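Local coordinates for cell division protein FtsZ 1 (Methanocaldococcus jannaschii, PDB 2VAP) that binds GTP and probably hydrolyses it, polymerising into the contractile Z ring that forms at the future division site and recruits other division proteins there, at residues Thr66-Ile69 against Gln75-Arg78. Residues are numbered along the deposited sequence; the frame is centred on the assembly and turned at random.
Sequences TVAI and QLIR
Ile69 and Leu76 bring the two backbones nearest, their CA atoms 7.1 Å apart, where the end of the strand at Thr66-Ile69 passes the short helix that contributes Gln75-Leu76; no hydrogen bond joins the two segments. A single methyl group makes the approach. Leu76 holds CG anti to its backbone N (chi1 -172°), which sends the branch out from the helix until CD1 reaches the strand at Ala68. There Leu76 CD1 lies 4.0 Å from Ala68 CB, whose bond from the backbone points at the helix, and 3.4 Å from Ala68 O. The methyl thus rests against both the alanine side chain and the adjoining peptide, Leu76 CD1 reaching as far as Ile69 C at 4.2 Å. Past the short Ala68 side chain the leucine branch also meets the main chain of the strand, in a small contact that buries 93 Å² in total and is apolar between Ala68 CB and Leu76 CD1. The contact belongs to the beta-alpha-beta unit of strand 64-70, helix 73-77 and strand 83-86, at the edge of the parallel six-stranded sheet of the Rossmann-like GTPase domain that FtsZ shares with tubulin; strand 83-86 is outermost and 64-70 lies next to it. Ala68 pairs through its main chain with Lys83 and Ile85 of the neighbouring strand. Asn50 of helix 46-59 touches both Ala68 and Leu76, while Leu86 adds a further apolar neighbour to the leucine. In Ile69 the bond from the backbone to CB points away from the helix, and the side chain packs on Ile85 and Cys45; it comes within about 6 Å of the side chain of the GTP-binding residue Thr135 and about 9 Å of the bound GDP.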
ATOM      1  N   THR A  66     -13.329   1.880   2.906  1.00 11.35           N
ATOM      2  CA  THR A  66     -12.869   2.106   1.536  1.00 10.23           C
ATOM      3  C   THR A  66     -13.514   3.345   0.927  1.00 15.08           C
ATOM      4  O   THR A  66     -14.739   3.483   0.923  1.00 15.70           O
ATOM      5  CB  THR A  66     -13.120   0.883   0.620  1.00 15.87           C
ATOM      6  OG1 THR A  66     -14.479   0.446   0.758  1.00 17.98           O
ATOM      7  CG2 THR A  66     -12.175  -0.261   0.974  1.00 15.21           C
ATOM      8  N   VAL A  67     -12.674   4.248   0.427  1.00  8.37           N
ATOM      9  CA  VAL A  67     -13.136   5.471  -0.222  1.00 10.70           C
ATOM     10  C   VAL A  67     -12.572   5.541  -1.641  1.00 14.14           C
ATOM     11  O   VAL A  67     -11.366   5.401  -1.847  1.00 14.25           O
ATOM     12  CB  VAL A  67     -12.736   6.741   0.583  1.00 12.03           C
ATOM     13  CG1 VAL A  67     -13.160   8.014  -0.148  1.00 14.46           C
ATOM     14  CG2 VAL A  67     -13.345   6.710   1.980  1.00 13.42           C
ATOM     15  N   ALA A  68     -13.456   5.740  -2.615  1.00 11.63           N
ATOM     16  CA  ALA A  68     -13.047   5.912  -4.004  1.00 10.07           C
ATOM     17  C   ALA A  68     -13.316   7.342  -4.450  1.00 12.05           C
ATOM     18  O   ALA A  68     -14.423   7.856  -4.277  1.00 12.23           O
ATOM     19  CB  ALA A  68     -13.779   4.928  -4.903  1.00 11.36           C
ATOM     20  N   ILE A  69     -12.293   7.987  -5.002  1.00  9.53           N
ATOM     21  CA  ILE A  69     -12.448   9.333  -5.553  1.00 11.41           C
ATOM     22  C   ILE A  69     -12.024   9.376  -7.020  1.00 12.85           C
ATOM     23  O   ILE A  69     -11.078   8.692  -7.427  1.00 10.88           O
ATOM     24  CB  ILE A  69     -11.712  10.429  -4.719  1.00 12.27           C
ATOM     25  CG1 ILE A  69     -10.193  10.371  -4.916  1.00 14.50           C
ATOM     26  CG2 ILE A  69     -12.097  10.341  -3.232  1.00 13.29           C
ATOM     27  CD1 ILE A  69      -9.476  11.665  -4.555  1.00 19.18           C
ATOM     28  N   GLN A  75     -16.276   5.964 -14.462  1.00 12.62           N
ATOM     29  CA  GLN A  75     -15.407   5.063 -13.704  1.00 12.10           C
ATOM     30  C   GLN A  75     -15.848   4.945 -12.244  1.00 15.42           C
ATOM     31  O   GLN A  75     -15.826   3.854 -11.671  1.00 17.05           O
ATOM     32  CB  GLN A  75     -13.944   5.521 -13.781  1.00 15.12           C
ATOM     33  CG  GLN A  75     -13.345   5.493 -15.190  1.00 13.17           C
ATOM     34  CD  GLN A  75     -11.867   5.872 -15.234  1.00 20.87           C
ATOM     35  OE1 GLN A  75     -11.136   5.436 -16.122  1.00 25.89           O
ATOM     36  NE2 GLN A  75     -11.427   6.687 -14.281  1.00 13.29           N
ATOM     37  N   LEU A  76     -16.258   6.067 -11.654  1.00 14.06           N
ATOM     38  CA  LEU A  76     -16.626   6.109 -10.236  1.00 12.42           C
ATOM     39  C   LEU A  76     -17.892   5.315  -9.900  1.00 16.37           C
ATOM     40  O   LEU A  76     -17.944   4.634  -8.875  1.00 16.11           O
ATOM     41  CB  LEU A  76     -16.763   7.559  -9.750  1.00  9.84           C
ATOM     42  CG  LEU A  76     -16.958   7.765  -8.242  1.00 10.69           C
ATOM     43  CD1 LEU A  76     -15.694   7.418  -7.454  1.00 15.88           C
ATOM     44  CD2 LEU A  76     -17.391   9.186  -7.955  1.00 13.99           C
ATOM     45  N   ILE A  77     -18.905   5.405 -10.757  1.00 16.51           N
ATOM     46  CA  ILE A  77     -20.196   4.764 -10.483  1.00 19.37           C
ATOM     47  C   ILE A  77     -20.154   3.226 -10.543  1.00 18.95           C
ATOM     48  O   ILE A  77     -20.891   2.558  -9.813  1.00 20.73           O
ATOM     49  CB  ILE A  77     -21.347   5.392 -11.334  1.00 31.42           C
ATOM     50  CG1 ILE A  77     -22.175   6.359 -10.478  1.00 63.38           C
ATOM     51  CG2 ILE A  77     -22.270   4.330 -11.919  1.00 32.11           C
ATOM     52  CD1 ILE A  77     -21.408   7.562  -9.935  1.00 44.25           C
ATOM     53  N   ARG A  78     -19.280   2.674 -11.383  1.00 17.11           N
ATOM     54  CA  ARG A  78     -19.116   1.217 -11.455  1.00 18.37           C
ATOM     55  C   ARG A  78     -18.149   0.666 -10.397  1.00 20.17           C
ATOM     56  O   ARG A  78     -17.988  -0.550 -10.265  1.00 20.41           O
ATOM     57  CB  ARG A  78     -18.724   0.757 -12.867  1.00 31.66           C
ATOM     58  CG  ARG A  78     -17.524   1.458 -13.482  1.00 30.31           C
ATOM     59  CD  ARG A  78     -17.172   0.833 -14.824  1.00 37.14           C
ATOM     60  NE  ARG A  78     -16.455   1.761 -15.698  1.00 96.94           N
ATOM     61  CZ  ARG A  78     -17.017   2.459 -16.683  1.00 48.83           C
ATOM     62  NH1 ARG A  78     -18.315   2.341 -16.939  1.00 46.31           N
ATOM     63  NH2 ARG A  78     -16.276   3.276 -17.418  1.00 44.46           N
TER